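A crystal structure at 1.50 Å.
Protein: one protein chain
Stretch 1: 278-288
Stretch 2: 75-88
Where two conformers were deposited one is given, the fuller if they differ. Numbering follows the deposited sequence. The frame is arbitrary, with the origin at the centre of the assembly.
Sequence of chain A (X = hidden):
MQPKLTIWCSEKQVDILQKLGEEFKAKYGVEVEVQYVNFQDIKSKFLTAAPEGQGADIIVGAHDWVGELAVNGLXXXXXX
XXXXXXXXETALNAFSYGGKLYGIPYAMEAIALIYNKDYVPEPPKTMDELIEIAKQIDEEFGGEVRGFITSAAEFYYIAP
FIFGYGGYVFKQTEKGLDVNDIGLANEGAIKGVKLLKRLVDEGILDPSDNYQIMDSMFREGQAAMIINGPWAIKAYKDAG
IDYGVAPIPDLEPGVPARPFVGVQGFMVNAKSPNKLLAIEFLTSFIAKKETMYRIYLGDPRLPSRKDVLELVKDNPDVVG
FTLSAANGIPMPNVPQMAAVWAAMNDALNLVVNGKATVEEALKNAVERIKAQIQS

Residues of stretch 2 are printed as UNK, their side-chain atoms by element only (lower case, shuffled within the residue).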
# COMPACT_ATOMS: atom_id res chain seq x y z
N ALA A 278 16.69 -6.88 18.06
CA ALA A 278 15.55 -6.49 17.23
C ALA A 278 14.78 -7.71 16.76
O ALA A 278 13.54 -7.73 16.82
CB ALA A 278 16.03 -5.67 16.02
N ILE A 279 15.49 -8.74 16.31
CA ILE A 279 14.82 -9.97 15.92
C ILE A 279 14.06 -10.57 17.11
O ILE A 279 12.91 -11.00 16.96
CB ILE A 279 15.84 -10.97 15.31
CG1 ILE A 279 16.32 -10.44 13.96
CG2 ILE A 279 15.17 -12.32 15.10
CD1 ILE A 279 17.53 -11.25 13.41
N GLU A 280 14.68 -10.58 18.30
CA GLU A 280 14.01 -11.11 19.48
C GLU A 280 12.73 -10.36 19.79
O GLU A 280 11.70 -10.96 20.13
CB GLU A 280 14.95 -11.06 20.69
CG GLU A 280 14.29 -11.48 22.03
CD GLU A 280 14.04 -12.99 22.17
OE1 GLU A 280 14.53 -13.78 21.32
OE2 GLU A 280 13.36 -13.39 23.14
N PHE A 281 12.79 -9.04 19.76
CA PHE A 281 11.60 -8.21 19.94
C PHE A 281 10.50 -8.57 18.95
O PHE A 281 9.32 -8.69 19.32
CB PHE A 281 12.06 -6.76 19.81
CG PHE A 281 10.97 -5.77 19.81
CD1 PHE A 281 10.39 -5.36 20.99
CD2 PHE A 281 10.54 -5.20 18.64
CE1 PHE A 281 9.40 -4.40 20.99
CE2 PHE A 281 9.53 -4.26 18.63
CZ PHE A 281 8.97 -3.86 19.79
N LEU A 282 10.86 -8.79 17.68
CA LEU A 282 9.85 -9.09 16.67
C LEU A 282 9.26 -10.48 16.87
O LEU A 282 8.04 -10.65 16.80
CB LEU A 282 10.44 -8.96 15.27
CG LEU A 282 10.84 -7.53 14.91
CD1 LEU A 282 11.37 -7.57 13.48
CD2 LEU A 282 9.68 -6.56 15.02
N THR A 283 10.11 -11.49 17.09
CA THR A 283 9.61 -12.86 17.13
C THR A 283 8.95 -13.22 18.46
O THR A 283 8.00 -14.01 18.49
CB THR A 283 10.72 -13.87 16.81
OG1 THR A 283 11.74 -13.78 17.83
CG2 THR A 283 11.30 -13.60 15.42
N SER A 284 9.48 -12.72 19.57
CA SER A 284 9.01 -13.16 20.88
C SER A 284 7.86 -12.33 21.40
O SER A 284 7.21 -12.74 22.38
CB SER A 284 10.15 -13.09 21.90
OG SER A 284 10.36 -11.74 22.31
N PHE A 285 7.61 -11.16 20.81
CA PHE A 285 6.65 -10.19 21.34
C PHE A 285 5.72 -9.71 20.23
O PHE A 285 4.51 -9.92 20.30
CB PHE A 285 7.39 -9.01 22.00
CG PHE A 285 6.49 -7.91 22.53
CD1 PHE A 285 5.34 -8.21 23.27
CD2 PHE A 285 6.84 -6.58 22.37
CE1 PHE A 285 4.53 -7.21 23.77
CE2 PHE A 285 6.02 -5.56 22.90
CZ PHE A 285 4.88 -5.89 23.61
N ILE A 286 6.28 -9.08 19.20
CA ILE A 286 5.43 -8.50 18.15
C ILE A 286 4.65 -9.60 17.43
O ILE A 286 3.49 -9.41 17.04
CB ILE A 286 6.28 -7.62 17.20
CG1 ILE A 286 6.80 -6.38 17.94
CG2 ILE A 286 5.48 -7.16 15.98
CD1 ILE A 286 5.70 -5.42 18.40
N ALA A 287 5.25 -10.77 17.24
CA ALA A 287 4.60 -11.81 16.46
C ALA A 287 3.49 -12.53 17.21
O ALA A 287 2.80 -13.36 16.59
CB ALA A 287 5.62 -12.85 15.98
N LYS A 288 3.30 -12.27 18.49
CA LYS A 288 2.33 -13.06 19.25
C LYS A 288 0.90 -12.69 18.88
O LYS A 288 0.62 -11.61 18.35
CB LYS A 288 2.53 -12.89 20.75
CG LYS A 288 3.79 -13.51 21.33
CD LYS A 288 4.09 -12.99 22.72
CE LYS A 288 2.90 -13.04 23.66
NZ LYS A 288 3.07 -14.05 24.75
N UNK A 75 18.87 -5.36 4.95
CA UNK A 75 17.93 -5.95 5.91
C UNK A 75 18.38 -7.37 6.19
O UNK A 75 18.96 -8.04 5.33
c UNK A 75 16.43 -5.87 5.50
c UNK A 75 16.23 -6.42 4.08
c UNK A 75 15.90 -4.45 5.67
c UNK A 75 14.78 -6.53 3.67
N UNK A 76 18.15 -7.81 7.43
CA UNK A 76 18.72 -9.03 7.99
C UNK A 76 17.78 -10.21 7.80
O UNK A 76 16.58 -10.10 8.05
c UNK A 76 18.96 -8.81 9.48
c UNK A 76 19.60 -9.96 10.22
o UNK A 76 21.66 -11.19 10.34
c UNK A 76 21.08 -10.17 9.87
o UNK A 76 21.66 -9.31 9.19
N UNK A 77 18.28 -11.38 7.39
CA UNK A 77 17.40 -12.56 7.34
C UNK A 77 16.88 -12.89 8.73
O UNK A 77 17.58 -12.72 9.74
c UNK A 77 19.46 -12.95 6.15
c UNK A 77 18.32 -13.67 6.82
c UNK A 77 19.65 -11.70 6.96
N UNK A 78 15.64 -13.37 8.78
CA UNK A 78 14.99 -13.72 10.04
C UNK A 78 15.02 -15.24 10.17
O UNK A 78 14.37 -15.93 9.37
c UNK A 78 12.26 -11.02 10.31
c UNK A 78 13.61 -11.65 10.15
c UNK A 78 12.86 -13.71 11.37
c UNK A 78 13.56 -13.17 10.12
N UNK A 79 15.75 -15.80 11.13
CA UNK A 79 15.78 -17.25 11.28
C UNK A 79 14.44 -17.76 11.77
O UNK A 79 13.61 -17.01 12.29
c UNK A 79 16.88 -17.48 12.32
c UNK A 79 17.72 -16.22 12.26
c UNK A 79 16.75 -15.12 11.97
N UNK A 80 14.24 -19.05 11.60
CA UNK A 80 12.99 -19.66 11.99
C UNK A 80 12.72 -19.37 13.47
O UNK A 80 13.63 -19.27 14.29
c UNK A 80 13.11 -21.50 10.23
c UNK A 80 13.07 -21.16 11.72
n UNK A 80 13.28 -22.78 9.94
o UNK A 80 13.02 -20.62 9.35
N UNK A 81 11.44 -19.24 13.80
CA UNK A 81 11.04 -18.96 15.17
C UNK A 81 9.73 -19.69 15.41
O UNK A 81 9.05 -20.09 14.47
c UNK A 81 8.69 -16.40 14.83
c UNK A 81 10.41 -16.43 13.17
c UNK A 81 10.89 -17.45 15.43
c UNK A 81 9.98 -16.75 14.46
c UNK A 81 8.27 -15.46 12.66
c UNK A 81 7.84 -15.76 13.94
c UNK A 81 9.56 -15.79 12.27
N UNK A 82 9.41 -19.90 16.68
CA UNK A 82 8.30 -20.78 17.04
C UNK A 82 6.96 -20.30 16.48
O UNK A 82 6.10 -21.11 16.14
c UNK A 82 8.21 -20.92 18.55
o UNK A 82 7.92 -19.67 19.13
N UNK A 83 6.77 -18.99 16.37
CA UNK A 83 5.50 -18.49 15.85
C UNK A 83 5.43 -18.45 14.34
O UNK A 83 4.39 -18.05 13.82
o UNK A 83 5.47 -17.11 18.76
c UNK A 83 4.64 -17.21 17.83
o UNK A 83 3.43 -17.42 18.01
c UNK A 83 5.16 -17.12 16.42
N UNK A 84 6.47 -18.88 13.62
CA UNK A 84 6.46 -18.79 12.17
C UNK A 84 5.27 -19.53 11.55
O UNK A 84 4.64 -19.02 10.62
c UNK A 84 9.25 -20.32 9.84
c UNK A 84 8.01 -19.47 10.13
c UNK A 84 7.79 -19.33 11.63
c UNK A 84 8.13 -18.08 9.55
N UNK A 85 4.89 -20.67 12.13
CA UNK A 85 3.76 -21.44 11.58
C UNK A 85 2.45 -20.67 11.65
O UNK A 85 1.50 -21.00 10.92
c UNK A 85 3.61 -22.77 12.33
c UNK A 85 2.56 -23.77 15.92
c UNK A 85 3.09 -22.60 13.75
n UNK A 85 1.15 -23.28 15.97
c UNK A 85 3.06 -23.92 14.50
N UNK A 86 2.36 -19.66 12.49
CA UNK A 86 1.08 -19.02 12.69
C UNK A 86 0.77 -17.95 11.67
O UNK A 86 -0.33 -17.38 11.70
o UNK A 86 0.36 -20.52 15.09
c UNK A 86 1.00 -18.45 14.11
n UNK A 86 2.00 -19.38 16.10
c UNK A 86 1.10 -19.54 15.14
N UNK A 87 1.70 -17.65 10.77
CA UNK A 87 1.49 -16.64 9.76
C UNK A 87 1.19 -17.29 8.42
O UNK A 87 1.73 -18.36 8.11
c UNK A 87 2.52 -12.78 11.96
c UNK A 87 3.09 -13.27 13.12
c UNK A 87 2.74 -15.74 9.66
c UNK A 87 2.41 -13.58 10.85
c UNK A 87 3.45 -15.36 12.04
c UNK A 87 3.55 -14.57 13.16
c UNK A 87 2.90 -14.87 10.86
N UNK A 88 0.32 -16.65 7.64
CA UNK A 88 0.01 -17.19 6.32
C UNK A 88 1.27 -17.24 5.47
O UNK A 88 2.07 -16.30 5.47
c UNK A 88 -3.19 -15.82 6.87
c UNK A 88 -4.51 -16.10 7.24
c UNK A 88 -5.14 -17.21 6.74
c UNK A 88 -1.06 -16.35 5.62
c UNK A 88 -2.49 -16.66 6.02
c UNK A 88 -4.46 -18.06 5.89
o UNK A 88 -6.43 -17.48 7.11
c UNK A 88 -3.15 -17.78 5.54
O HOH W 1 8.29 -16.91 18.20

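Position 75 carries four side-chain carbons, forked at the first, with one arm two carbons long. That is isoleucine, and Ile-75 is out of reach of stretch 1. Position 76 has three carbons in a row, the third bearing two oxygens, and its chain runs beside the end of Ile-279, which makes it Glu-76. Its CG lies 4.0 Å from CD1 of Ile-279, so the aliphatic part of the acid, not its carboxylate, meets the helix.

At 77 three carbons close a ring onto the backbone nitrogen, the mark of proline. The CA-to-CB bond of Pro-77 points away, yet its carbonyl O is 4.0 Å from Ile-279 CD1. Position 78 again shows four carbons forked at the first, one arm two carbons long, and touches the Thr-283 methyl. It is Ile-78, one of whose two deposited conformers is given; its CG2 is 4.3 Å from Thr-283 CG2. Position 79, another three-carbon ring closed on its own nitrogen and set against Ile-279, is Pro-79, with CD 4.2 Å from Ile-279 CD1, an apolar contact.

Position 80 has two carbons, the second carrying one oxygen and one nitrogen: Asn-80, whose CA-to-CB bond points away from stretch 1, makes no contact. At 81 one carbon leads to a six-carbon ring with no oxygen, with the Thr-283 methyl over one face and Ala-287 beside it, hence Phe-81. Thr-283 CG2 sits 3.8 Å from the centroid of the Phe-81 ring and 22° off the ring normal, a CH-pi contact over the face. Ala-287 CB approaches CE1 of the same ring obliquely at 4.2 Å.

Position 82, one carbon and one oxygen, is Ser-82, which does not touch the helix. Position 83 has two carbons, the second with two oxygens, and touches Ala-287: Asp-83. Its CB is 4.3 Å from Ala-287 CB. Water 1 donates to Asp-83 OD2 and to Thr-283 O, each 2.9 Å from the water oxygen, and accepts from Asp-83 N at 3.2 Å.

Position 84 has four carbons forked at the second, so Leu-84; it makes no contact. At 85 four carbons in a row end in nitrogen, giving Lys-85, also remote from the helix. Position 86 has two carbons, the second with one oxygen and one nitrogen: Asn-86. Lys-85 NZ donates to Asn-86 OD1 at 3.0 Å, while Asn-86 ND2 makes a weak bond to Asp-83 OD1 at 3.1 Å.

Position 87, one carbon and an oxygen-free six-carbon ring reaching Ala-287, is Phe-87. Its CZ is 3.8 Å from Ala-287 CB and 3.5 Å from Ala-287 O, which lies at the ring edge. Position 88 adds one oxygen to such a ring and is Tyr-88, out of reach.

The contact follows one side of stretch 1: Ile-279, Thr-283 and Ala-287, spaced four apart, all point CA-to-CB toward stretch 2, and their CA atoms pair with those of Ile-78, Phe-81 and Asp-83 at 7.0, 6.6 and 6.8 Å. No direct hydrogen bond crosses. Apolar packing accounts for most of the close pairs, and water 1 supplies a polar bridge.

Stretch 2 75-88: IEPIPNFSDLKNFY
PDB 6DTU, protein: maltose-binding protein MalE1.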